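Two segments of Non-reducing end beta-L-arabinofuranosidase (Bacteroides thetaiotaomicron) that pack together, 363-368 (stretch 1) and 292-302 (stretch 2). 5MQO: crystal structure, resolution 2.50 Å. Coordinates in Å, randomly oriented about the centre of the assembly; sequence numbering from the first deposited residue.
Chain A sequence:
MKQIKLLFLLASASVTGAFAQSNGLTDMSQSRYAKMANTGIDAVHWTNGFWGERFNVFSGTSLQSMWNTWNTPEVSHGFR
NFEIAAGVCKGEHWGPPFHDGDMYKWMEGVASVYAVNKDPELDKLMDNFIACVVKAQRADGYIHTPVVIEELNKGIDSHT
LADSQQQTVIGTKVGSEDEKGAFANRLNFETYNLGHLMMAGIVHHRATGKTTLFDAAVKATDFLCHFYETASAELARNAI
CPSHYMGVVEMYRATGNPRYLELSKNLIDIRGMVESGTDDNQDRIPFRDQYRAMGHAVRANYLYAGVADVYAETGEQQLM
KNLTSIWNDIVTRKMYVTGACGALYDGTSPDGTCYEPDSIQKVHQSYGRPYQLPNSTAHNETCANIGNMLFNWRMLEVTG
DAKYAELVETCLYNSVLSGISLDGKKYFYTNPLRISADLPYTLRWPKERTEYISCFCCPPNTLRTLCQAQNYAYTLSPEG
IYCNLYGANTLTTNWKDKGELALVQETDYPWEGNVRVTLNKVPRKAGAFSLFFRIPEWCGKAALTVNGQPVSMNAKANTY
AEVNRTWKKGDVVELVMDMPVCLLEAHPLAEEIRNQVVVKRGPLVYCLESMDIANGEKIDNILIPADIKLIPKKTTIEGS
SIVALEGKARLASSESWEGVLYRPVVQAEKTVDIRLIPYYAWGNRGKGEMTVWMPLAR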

# COMPACT_ATOMS: atom_id res chain seq x y z
N VAL A 363 0.09 17.04 17.29
CA VAL A 363 0.19 16.24 16.05
C VAL A 363 -1.23 15.99 15.54
O VAL A 363 -2.20 16.23 16.25
CB VAL A 363 0.95 14.90 16.26
CG1 VAL A 363 2.32 15.17 16.86
CG2 VAL A 363 0.20 13.93 17.17
N HIS A 364 -1.36 15.50 14.32
CA HIS A 364 -2.68 15.12 13.79
C HIS A 364 -2.54 14.08 12.68
O HIS A 364 -1.57 14.11 11.95
CB HIS A 364 -3.48 16.36 13.32
CG HIS A 364 -2.99 16.95 12.02
ND1 HIS A 364 -1.65 17.23 11.78
CD2 HIS A 364 -3.65 17.33 10.90
CE1 HIS A 364 -1.52 17.75 10.58
NE2 HIS A 364 -2.72 17.81 10.02
N GLN A 365 -3.49 13.16 12.59
CA GLN A 365 -3.51 12.12 11.56
C GLN A 365 -2.15 11.45 11.62
O GLN A 365 -1.41 11.33 10.63
CB GLN A 365 -3.83 12.74 10.19
CG GLN A 365 -4.84 13.88 10.28
CD GLN A 365 -5.61 14.13 9.00
OE1 GLN A 365 -5.15 13.83 7.91
NE2 GLN A 365 -6.80 14.69 9.13
N SER A 366 -1.86 11.01 12.84
CA SER A 366 -0.50 10.82 13.30
C SER A 366 -0.20 9.52 14.03
O SER A 366 -1.07 8.89 14.67
CB SER A 366 -0.13 11.99 14.23
OG SER A 366 1.12 11.79 14.84
N TYR A 367 1.08 9.15 13.96
CA TYR A 367 1.64 8.08 14.75
C TYR A 367 1.47 8.46 16.21
O TYR A 367 1.47 9.62 16.52
CB TYR A 367 3.12 7.88 14.40
CG TYR A 367 3.38 7.11 13.12
CD1 TYR A 367 3.03 5.77 13.01
CD2 TYR A 367 4.01 7.72 12.01
CE1 TYR A 367 3.26 5.03 11.85
CE2 TYR A 367 4.25 6.98 10.84
CZ TYR A 367 3.87 5.64 10.77
OH TYR A 367 4.08 4.87 9.65
N GLY A 368 1.32 7.48 17.09
CA GLY A 368 1.17 7.67 18.55
C GLY A 368 2.35 7.10 19.29
O GLY A 368 3.42 6.91 18.66
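Stretch 2 292-302: RAMGHAVRANY

Stretch 1 enters the contact in β-strand conformation at V363 and H364 and turns a corner at Q365, whose backbone adopts positive angles (phi/psi 52/54) before S366 returns to an extended conformation. Stretch 2 runs without regular structure from R292 to H296 and then winds into a helix that begins at A297 and continues beyond Y302. H296 occupies the N-cap position, and the first helical turns are closed by bonds from A300 N to H296 O (2.9 Å) and from N301 N to A297 O (2.8 Å).

The backbones meet where S366 lies beside H296, their CA atoms 4.1 Å apart, in a single β-bridge. Two hydrogen bonds frame it: Y367 N donates to G295 O (2.9 Å, 155° at the hydrogen) and A297 N donates to Q365 O (2.9 Å, 162°). The residue after S366 is thus bonded to the one before H296, and the reverse, a pattern of the antiparallel type, although it is confined to this one bridge and the chains cross steeply rather than running side by side. The second bond also gives an amide of the first helical turn, which has no acceptor within the helix, a partner on stretch 1. The close approach brings CA atoms against carbonyls as well, with S366 CA 3.0 Å from G295 O and H296 CA 3.3 Å from Q365 O. G295 O is further approached by S366 OG, at 2.8 Å.

Y367 has the largest area covered by the other stretch, 132 Å² for the whole residue. Its CA-to-CB bond points toward stretch 2, and its ring is held between two alanines: A293 CB lies over one face, 3.9 Å from the ring centroid, and A297 CB over the opposite face, 4.2 Å from the centroid. The ring therefore lies between a residue of the loop before the helix and the first residue of the helix. At the ring edge, A300 CB packs 3.8 Å from Y367 CE2, while Y367 OH reaches one helical turn beyond A297 to donate a short hydrogen bond to N301 OD1 (2.6 Å). The phenol is thereby fixed by packing on both faces and by a polar anchor at its tip.

On the other flank of the bridge, H296 turns its ring edge toward the face of the H364 ring, with centroids 4.8 Å apart and planes at 70°; H364 CE1 and H296 ND1 approach to 3.4 Å. R299 NH2 lies at the edge of the H364 ring, 3.4 Å from H364 CE1. Q365 CB covers a face of the H296 ring, 4.2 Å from its centroid. M294, by contrast, directs its CA-to-CB bond away from stretch 1.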

# COMPACT_ATOMS: atom_id res chain seq x y z
N ARG A 292 13.10 7.00 14.78
CA ARG A 292 11.76 6.56 15.12
C ARG A 292 10.72 7.25 14.18
O ARG A 292 10.98 8.32 13.61
CB ARG A 292 11.52 6.85 16.61
CG ARG A 292 12.34 5.96 17.56
CD ARG A 292 12.09 6.27 19.04
NE ARG A 292 12.45 5.19 19.99
CZ ARG A 292 12.23 5.23 21.33
NH1 ARG A 292 11.66 6.30 21.90
NH2 ARG A 292 12.56 4.19 22.11
N ALA A 293 9.56 6.61 14.01
CA ALA A 293 8.43 7.20 13.27
C ALA A 293 7.82 8.30 14.09
O ALA A 293 7.78 8.18 15.30
CB ALA A 293 7.37 6.16 12.96
N MET A 294 7.29 9.34 13.45
CA MET A 294 6.99 10.56 14.18
C MET A 294 5.59 11.17 14.18
O MET A 294 4.94 11.25 15.26
CB MET A 294 7.96 11.61 13.71
CG MET A 294 8.23 12.66 14.76
SD MET A 294 9.89 13.24 14.56
CE MET A 294 10.89 12.04 15.47
N GLY A 295 5.14 11.69 13.05
CA GLY A 295 4.00 12.65 13.15
C GLY A 295 2.82 12.30 12.29
O GLY A 295 2.33 11.20 12.36
N HIS A 296 2.36 13.25 11.49
CA HIS A 296 1.40 13.00 10.41
C HIS A 296 1.88 11.81 9.53
O HIS A 296 2.92 11.93 8.87
CB HIS A 296 1.25 14.26 9.57
CG HIS A 296 0.14 14.21 8.57
ND1 HIS A 296 -0.94 15.05 8.62
CD2 HIS A 296 -0.04 13.43 7.48
CE1 HIS A 296 -1.76 14.78 7.62
NE2 HIS A 296 -1.23 13.80 6.91
N ALA A 297 1.13 10.71 9.49
CA ALA A 297 1.67 9.46 8.98
C ALA A 297 1.93 9.45 7.47
O ALA A 297 2.85 8.83 6.99
CB ALA A 297 0.83 8.28 9.44
N VAL A 298 1.12 10.19 6.73
CA VAL A 298 1.28 10.34 5.28
C VAL A 298 2.63 11.04 5.01
O VAL A 298 3.47 10.53 4.28
CB VAL A 298 0.13 11.15 4.60
CG1 VAL A 298 0.27 11.11 3.08
CG2 VAL A 298 -1.25 10.64 4.97
N ARG A 299 2.81 12.21 5.62
CA ARG A 299 4.04 12.97 5.49
C ARG A 299 5.24 12.11 5.89
O ARG A 299 6.24 12.06 5.18
CB ARG A 299 3.98 14.27 6.30
CG ARG A 299 2.96 15.31 5.80
CD ARG A 299 3.16 16.70 6.40
NE ARG A 299 1.95 17.26 7.04
CZ ARG A 299 1.90 18.38 7.80
NH1 ARG A 299 2.98 19.15 8.03
NH2 ARG A 299 0.75 18.76 8.33
N ALA A 300 5.11 11.40 7.01
CA ALA A 300 6.14 10.50 7.52
C ALA A 300 6.54 9.43 6.50
O ALA A 300 7.70 9.26 6.13
CB ALA A 300 5.63 9.81 8.76
N ASN A 301 5.54 8.69 6.08
CA ASN A 301 5.79 7.52 5.30
C ASN A 301 6.29 7.92 3.91
O ASN A 301 7.23 7.31 3.43
CB ASN A 301 4.55 6.66 5.23
CG ASN A 301 4.28 5.90 6.52
OD1 ASN A 301 5.11 5.84 7.43
ND2 ASN A 301 3.10 5.29 6.58
N TYR A 302 5.70 8.96 3.29
CA TYR A 302 6.20 9.47 2.00
C TYR A 302 7.64 9.99 2.09
O TYR A 302 8.42 9.76 1.19
CB TYR A 302 5.25 10.51 1.36
CG TYR A 302 4.07 9.89 0.63
CD1 TYR A 302 4.18 9.51 -0.69
CD2 TYR A 302 2.88 9.64 1.27
CE1 TYR A 302 3.12 8.91 -1.37
CE2 TYR A 302 1.82 9.05 0.60
CZ TYR A 302 1.94 8.69 -0.72
OH TYR A 302 0.88 8.10 -1.38